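PDB 6AZ5: alpha-amylase from Eubacterium rectale DSM 17629, which probably binds starch chains through a family 41 carbohydrate-binding module of this surface-anchored gut amylase. Local coordinates for residues Asp84-Glu98 / Tyr102-Val114. Sequence-based numbering, arbitrary orientation.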
loop_
_atom_site.group_PDB
_atom_site.type_symbol
_atom_site.label_atom_id
_atom_site.label_comp_id
_atom_site.label_asym_id
_atom_site.label_seq_id
_atom_site.Cartn_x
_atom_site.Cartn_y
_atom_site.Cartn_z
ATOM N N ASP A 84 8.707 5.283 4.689
ATOM C CA ASP A 84 8.246 4.664 5.932
ATOM C C ASP A 84 9.436 4.336 6.842
ATOM O O ASP A 84 10.594 4.359 6.395
ATOM C CB ASP A 84 7.435 3.401 5.632
ATOM C CG ASP A 84 6.766 2.817 6.870
ATOM O OD1 ASP A 84 6.378 3.594 7.767
ATOM O OD2 ASP A 84 6.650 1.576 6.949
ATOM N N THR A 85 9.159 4.024 8.110
ATOM C CA THR A 85 10.234 3.829 9.089
ATOM C C THR A 85 11.042 2.523 8.966
ATOM O O THR A 85 12.043 2.372 9.664
ATOM C CB THR A 85 9.693 3.926 10.548
ATOM O OG1 THR A 85 8.670 2.944 10.757
ATOM C CG2 THR A 85 9.134 5.307 10.810
ATOM N N ALA A 86 10.637 1.608 8.081
ATOM C CA ALA A 86 11.392 0.358 7.852
ATOM C C ALA A 86 10.891 -0.470 6.660
ATOM O O ALA A 86 9.827 -0.191 6.110
ATOM C CB ALA A 86 11.373 -0.521 9.105
ATOM N N ASP A 87 11.675 -1.480 6.270
ATOM C CA ASP A 87 11.253 -2.494 5.298
ATOM C C ASP A 87 9.991 -3.210 5.762
ATOM O O ASP A 87 9.942 -3.722 6.882
ATOM C CB ASP A 87 12.348 -3.548 5.083
ATOM C CG ASP A 87 13.364 -3.154 4.028
ATOM O OD1 ASP A 87 13.563 -1.940 3.812
ATOM O OD2 ASP A 87 13.970 -4.071 3.416
ATOM N N ARG A 88 8.989 -3.284 4.897
ATOM C CA ARG A 88 7.780 -4.028 5.228
ATOM C C ARG A 88 7.606 -5.218 4.296
ATOM O O ARG A 88 8.366 -5.389 3.342
ATOM C CB ARG A 88 6.547 -3.127 5.159
ATOM C CG ARG A 88 6.670 -1.834 5.930
ATOM C CD ARG A 88 7.128 -2.062 7.365
ATOM N NE ARG A 88 7.171 -0.804 8.108
ATOM C CZ ARG A 88 7.675 -0.665 9.332
ATOM N NH1 ARG A 88 8.186 -1.710 9.971
ATOM N NH2 ARG A 88 7.663 0.526 9.917
ATOM N N SER A 89 6.607 -6.047 4.579
ATOM C CA SER A 89 6.310 -7.182 3.716
ATOM C C SER A 89 4.939 -7.779 3.999
ATOM O O SER A 89 4.370 -7.590 5.077
ATOM C CB SER A 89 7.376 -8.273 3.863
ATOM O OG SER A 89 7.312 -8.875 5.141
ATOM N N PHE A 90 4.420 -8.501 3.013
ATOM C CA PHE A 90 3.206 -9.289 3.172
ATOM C C PHE A 90 3.208 -10.398 2.143
ATOM O O PHE A 90 4.065 -10.440 1.261
ATOM C CB PHE A 90 1.941 -8.432 3.033
ATOM C CG PHE A 90 1.718 -7.872 1.651
ATOM C CD1 PHE A 90 2.287 -6.665 1.277
ATOM C CD2 PHE A 90 0.905 -8.531 0.740
ATOM C CE1 PHE A 90 2.073 -6.134 0.007
ATOM C CE2 PHE A 90 0.685 -8.008 -0.535
ATOM C CZ PHE A 90 1.273 -6.806 -0.901
ATOM N N THR A 91 2.251 -11.306 2.262
ATOM C CA THR A 91 2.143 -12.410 1.326
ATOM C C THR A 91 0.874 -12.261 0.502
ATOM O O THR A 91 -0.195 -11.998 1.039
ATOM C CB THR A 91 2.157 -13.766 2.063
ATOM O OG1 THR A 91 3.367 -13.878 2.825
ATOM C CG2 THR A 91 2.079 -14.922 1.079
ATOM N N ILE A 92 1.001 -12.407 -0.810
ATOM C CA ILE A 92 -0.147 -12.329 -1.699
ATOM C C ILE A 92 -1.041 -13.552 -1.499
ATOM O O ILE A 92 -0.649 -14.672 -1.817
ATOM C CB ILE A 92 0.303 -12.227 -3.161
ATOM C CG1 ILE A 92 1.274 -11.051 -3.324
ATOM C CG2 ILE A 92 -0.896 -12.098 -4.089
ATOM C CD1 ILE A 92 2.059 -11.091 -4.616
ATOM N N SER A 93 -2.234 -13.328 -0.953
ATOM C CA SER A 93 -3.142 -14.418 -0.588
ATOM C C SER A 93 -3.922 -14.969 -1.775
ATOM O O SER A 93 -4.344 -16.123 -1.767
ATOM C CB SER A 93 -4.130 -13.952 0.483
ATOM O OG SER A 93 -5.167 -13.167 -0.081
ATOM N N GLY A 94 -4.132 -14.145 -2.792
ATOM C CA GLY A 94 -4.909 -14.571 -3.939
ATOM C C GLY A 94 -6.394 -14.668 -3.634
ATOM O O GLY A 94 -7.141 -15.285 -4.387
ATOM N N ASP A 95 -6.829 -14.062 -2.530
ATOM C CA ASP A 95 -8.250 -14.066 -2.181
ATOM C C ASP A 95 -9.057 -13.367 -3.269
ATOM O O ASP A 95 -8.510 -12.598 -4.061
ATOM C CB ASP A 95 -8.501 -13.393 -0.825
ATOM C CG ASP A 95 -8.094 -14.274 0.363
ATOM O OD1 ASP A 95 -8.032 -15.515 0.210
ATOM O OD2 ASP A 95 -7.846 -13.726 1.461
ATOM N N GLU A 96 -10.356 -13.653 -3.306
ATOM C CA GLU A 96 -11.268 -13.093 -4.303
ATOM C C GLU A 96 -11.172 -11.571 -4.373
ATOM O O GLU A 96 -10.851 -11.006 -5.420
ATOM C CB GLU A 96 -12.709 -13.519 -3.996
ATOM C CG GLU A 96 -13.792 -12.883 -4.877
ATOM C CD GLU A 96 -13.488 -12.921 -6.368
ATOM O OE1 GLU A 96 -12.773 -13.838 -6.830
ATOM O OE2 GLU A 96 -13.984 -12.023 -7.085
ATOM N N ASN A 97 -11.457 -10.916 -3.255
ATOM C CA ASN A 97 -11.267 -9.480 -3.150
ATOM C C ASN A 97 -10.154 -9.196 -2.146
ATOM O O ASN A 97 -10.400 -8.662 -1.062
ATOM C CB ASN A 97 -12.569 -8.788 -2.738
ATOM C CG ASN A 97 -12.418 -7.278 -2.612
ATOM O OD1 ASN A 97 -11.635 -6.653 -3.333
ATOM N ND2 ASN A 97 -13.163 -6.686 -1.681
ATOM N N GLU A 98 -8.930 -9.575 -2.505
ATOM C CA GLU A 98 -7.804 -9.402 -1.598
ATOM C C GLU A 98 -7.552 -7.927 -1.297
ATOM O O GLU A 98 -7.344 -7.113 -2.196
ATOM C CB GLU A 98 -6.533 -10.041 -2.157
ATOM C CG GLU A 98 -5.350 -9.873 -1.214
ATOM C CD GLU A 98 -4.153 -10.717 -1.587
ATOM O OE1 GLU A 98 -4.122 -11.284 -2.699
ATOM O OE2 GLU A 98 -3.231 -10.807 -0.757
ATOM N N TYR A 102 -2.287 -1.266 5.097
ATOM C CA TYR A 102 -0.943 -0.842 5.412
ATOM C C TYR A 102 -1.013 0.432 6.241
ATOM O O TYR A 102 -1.258 1.519 5.722
ATOM C CB TYR A 102 -0.139 -0.658 4.119
ATOM C CG TYR A 102 1.286 -0.175 4.271
ATOM C CD1 TYR A 102 1.940 -0.218 5.496
ATOM C CD2 TYR A 102 2.007 0.259 3.160
ATOM C CE1 TYR A 102 3.249 0.211 5.623
ATOM C CE2 TYR A 102 3.320 0.680 3.274
ATOM C CZ TYR A 102 3.937 0.653 4.511
ATOM O OH TYR A 102 5.242 1.067 4.638
ATOM N N VAL A 103 -0.822 0.270 7.545
ATOM C CA VAL A 103 -0.642 1.403 8.437
ATOM C C VAL A 103 0.842 1.728 8.478
ATOM O O VAL A 103 1.663 0.851 8.744
ATOM C CB VAL A 103 -1.166 1.120 9.858
ATOM C CG1 VAL A 103 -0.596 2.128 10.848
ATOM C CG2 VAL A 103 -2.688 1.148 9.875
ATOM N N ASP A 104 1.178 2.978 8.171
ATOM C CA ASP A 104 2.551 3.448 8.246
ATOM C C ASP A 104 3.115 3.095 9.618
ATOM O O ASP A 104 2.531 3.459 10.639
ATOM C CB ASP A 104 2.621 4.956 7.997
ATOM C CG ASP A 104 4.039 5.450 7.828
ATOM O OD1 ASP A 104 4.561 5.365 6.698
ATOM O OD2 ASP A 104 4.639 5.909 8.823
ATOM N N GLY A 105 4.220 2.355 9.635
ATOM C CA GLY A 105 4.814 1.908 10.881
ATOM C C GLY A 105 4.756 0.406 11.126
ATOM O O GLY A 105 5.276 -0.082 12.129
ATOM N N SER A 106 4.136 -0.334 10.208
ATOM C CA SER A 106 4.018 -1.785 10.360
ATOM C C SER A 106 3.792 -2.515 9.034
ATOM O O SER A 106 3.417 -1.906 8.034
ATOM C CB SER A 106 2.883 -2.121 11.337
ATOM O OG SER A 106 1.727 -1.344 11.070
ATOM N N ASP A 107 4.032 -3.823 9.038
ATOM C CA ASP A 107 3.722 -4.671 7.895
ATOM C C ASP A 107 2.250 -4.517 7.498
ATOM O O ASP A 107 1.387 -4.341 8.362
ATOM C CB ASP A 107 4.033 -6.139 8.211
ATOM C CG ASP A 107 5.498 -6.502 7.991
ATOM O OD1 ASP A 107 6.148 -5.890 7.120
ATOM O OD2 ASP A 107 5.995 -7.420 8.678
ATOM N N PRO A 108 1.958 -4.555 6.188
ATOM C CA PRO A 108 0.552 -4.552 5.773
ATOM C C PRO A 108 -0.119 -5.870 6.150
ATOM O O PRO A 108 0.536 -6.917 6.119
ATOM C CB PRO A 108 0.626 -4.379 4.248
ATOM C CG PRO A 108 2.017 -3.857 3.974
ATOM C CD PRO A 108 2.872 -4.492 5.034
ATOM N N VAL A 109 -1.398 -5.816 6.512
ATOM C CA VAL A 109 -2.125 -7.012 6.921
ATOM C C VAL A 109 -3.450 -7.172 6.183
ATOM O O VAL A 109 -4.040 -6.196 5.715
ATOM C CB VAL A 109 -2.402 -7.000 8.424
ATOM C CG1 VAL A 109 -1.114 -7.275 9.200
ATOM C CG2 VAL A 109 -3.032 -5.673 8.822
ATOM N N HIS A 110 -3.918 -8.413 6.091
ATOM C CA HIS A 110 -5.139 -8.717 5.356
ATOM C C HIS A 110 -6.407 -8.332 6.102
ATOM O O HIS A 110 -7.475 -8.234 5.496
ATOM C CB HIS A 110 -5.188 -10.200 5.004
ATOM C CG HIS A 110 -4.295 -10.576 3.865
ATOM N ND1 HIS A 110 -3.035 -11.106 4.054
ATOM C CD2 HIS A 110 -4.471 -10.482 2.531
ATOM C CE1 HIS A 110 -2.479 -11.332 2.878
ATOM N NE2 HIS A 110 -3.329 -10.962 1.933
ATOM N N GLU A 111 -6.305 -8.111 7.406
ATOM C CA GLU A 111 -7.486 -7.702 8.153
ATOM C C GLU A 111 -7.389 -6.257 8.619
ATOM O O GLU A 111 -6.331 -5.788 9.039
ATOM C CB GLU A 111 -7.728 -8.616 9.345
ATOM C CG GLU A 111 -9.196 -8.667 9.747
ATOM C CD GLU A 111 -9.574 -9.969 10.426
ATOM O OE1 GLU A 111 -9.106 -11.040 9.978
ATOM O OE2 GLU A 111 -10.341 -9.918 11.410
ATOM N N LYS A 112 -8.519 -5.567 8.534
ATOM C CA LYS A 112 -8.618 -4.153 8.861
ATOM C C LYS A 112 -8.322 -3.881 10.331
ATOM O O LYS A 112 -8.998 -4.411 11.210
ATOM C CB LYS A 112 -10.011 -3.652 8.495
ATOM C CG LYS A 112 -10.312 -2.234 8.884
ATOM C CD LYS A 112 -11.669 -1.858 8.334
ATOM C CE LYS A 112 -12.251 -0.681 9.068
ATOM N NZ LYS A 112 -13.472 -0.173 8.381
ATOM N N PRO A 113 -7.302 -3.051 10.597
ATOM C CA PRO A 113 -6.893 -2.692 11.957
ATOM C C PRO A 113 -7.719 -1.568 12.567
ATOM O O PRO A 113 -8.517 -0.932 11.878
ATOM C CB PRO A 113 -5.439 -2.247 11.775
ATOM C CG PRO A 113 -5.393 -1.711 10.402
ATOM C CD PRO A 113 -6.364 -2.533 9.589
ATOM N N VAL A 114 -7.515 -1.343 13.861
ATOM C CA VAL A 114 -8.183 -0.281 14.594
ATOM C C VAL A 114 -7.291 0.956 14.622
ATOM O O VAL A 114 -6.131 0.884 15.032
ATOM C CB VAL A 114 -8.515 -0.704 16.052
ATOM C CG1 VAL A 114 -9.305 0.375 16.750
ATOM C CG2 VAL A 114 -9.290 -2.022 16.085
HETATM O O HOH W 1 8.302 -5.013 9.256
#
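Over one face of the R88 guanidinium pass G105 C, 3.2 Å from R88 NH2, and S106 N of the type II turn V103-S106; A86 CB rests on the opposite face, all three toward the rim. At its edge, in plane, sit D84 OD1 and a water that R88 NH1 and D107 OD1 hold only weakly, with Y102 OH near the plane. R88 NE forms a salt bridge of 2.7 Å with D84 OD2. Chi1 (-51°) sets R88 CG anti to the carbonyl carbon, 3.5 Å from Y102 OH, and the bend at chi2 turns the guanidinium back to D84. Replacing R88 by alanine is likely to cost the buried D84 its countercharge and open a gap beneath the G105-S106 peptide. Y102 meets D84 OD2 at its ring edge, its hydroxyl donating over 2.8 Å from the face of the carboxylate opposite to R88 NE. D84 OD1 stands 2.8 Å from D104 OD1; Y9 and Y73 hydroxyls bond to D104 OD1 and probably offset part of the repulsion. Farther along, D107 OD1 takes the backbone N of S89 at 2.6 Å, and P108 CG touches F90 CD1 at 3.9 Å. At the far end the H110 ring has E98 OE2 and T91 O at its edge; NE2 donates to E98 OE2 over 2.7 Å, nearly straight at 164°. S93 N shares that oxygen from the same face, and H3 bonds to E98 OE1. The segment leaving strand 99-103 is thus pinned at either end of beta-sandwich strand 88-91 by D84 and E98, with D107 and P108 between. R88 and Y102 would stabilise a charged D84, whereas D104 so close would raise the pKa of one of the two acids; E98 could stabilise a protonated H110.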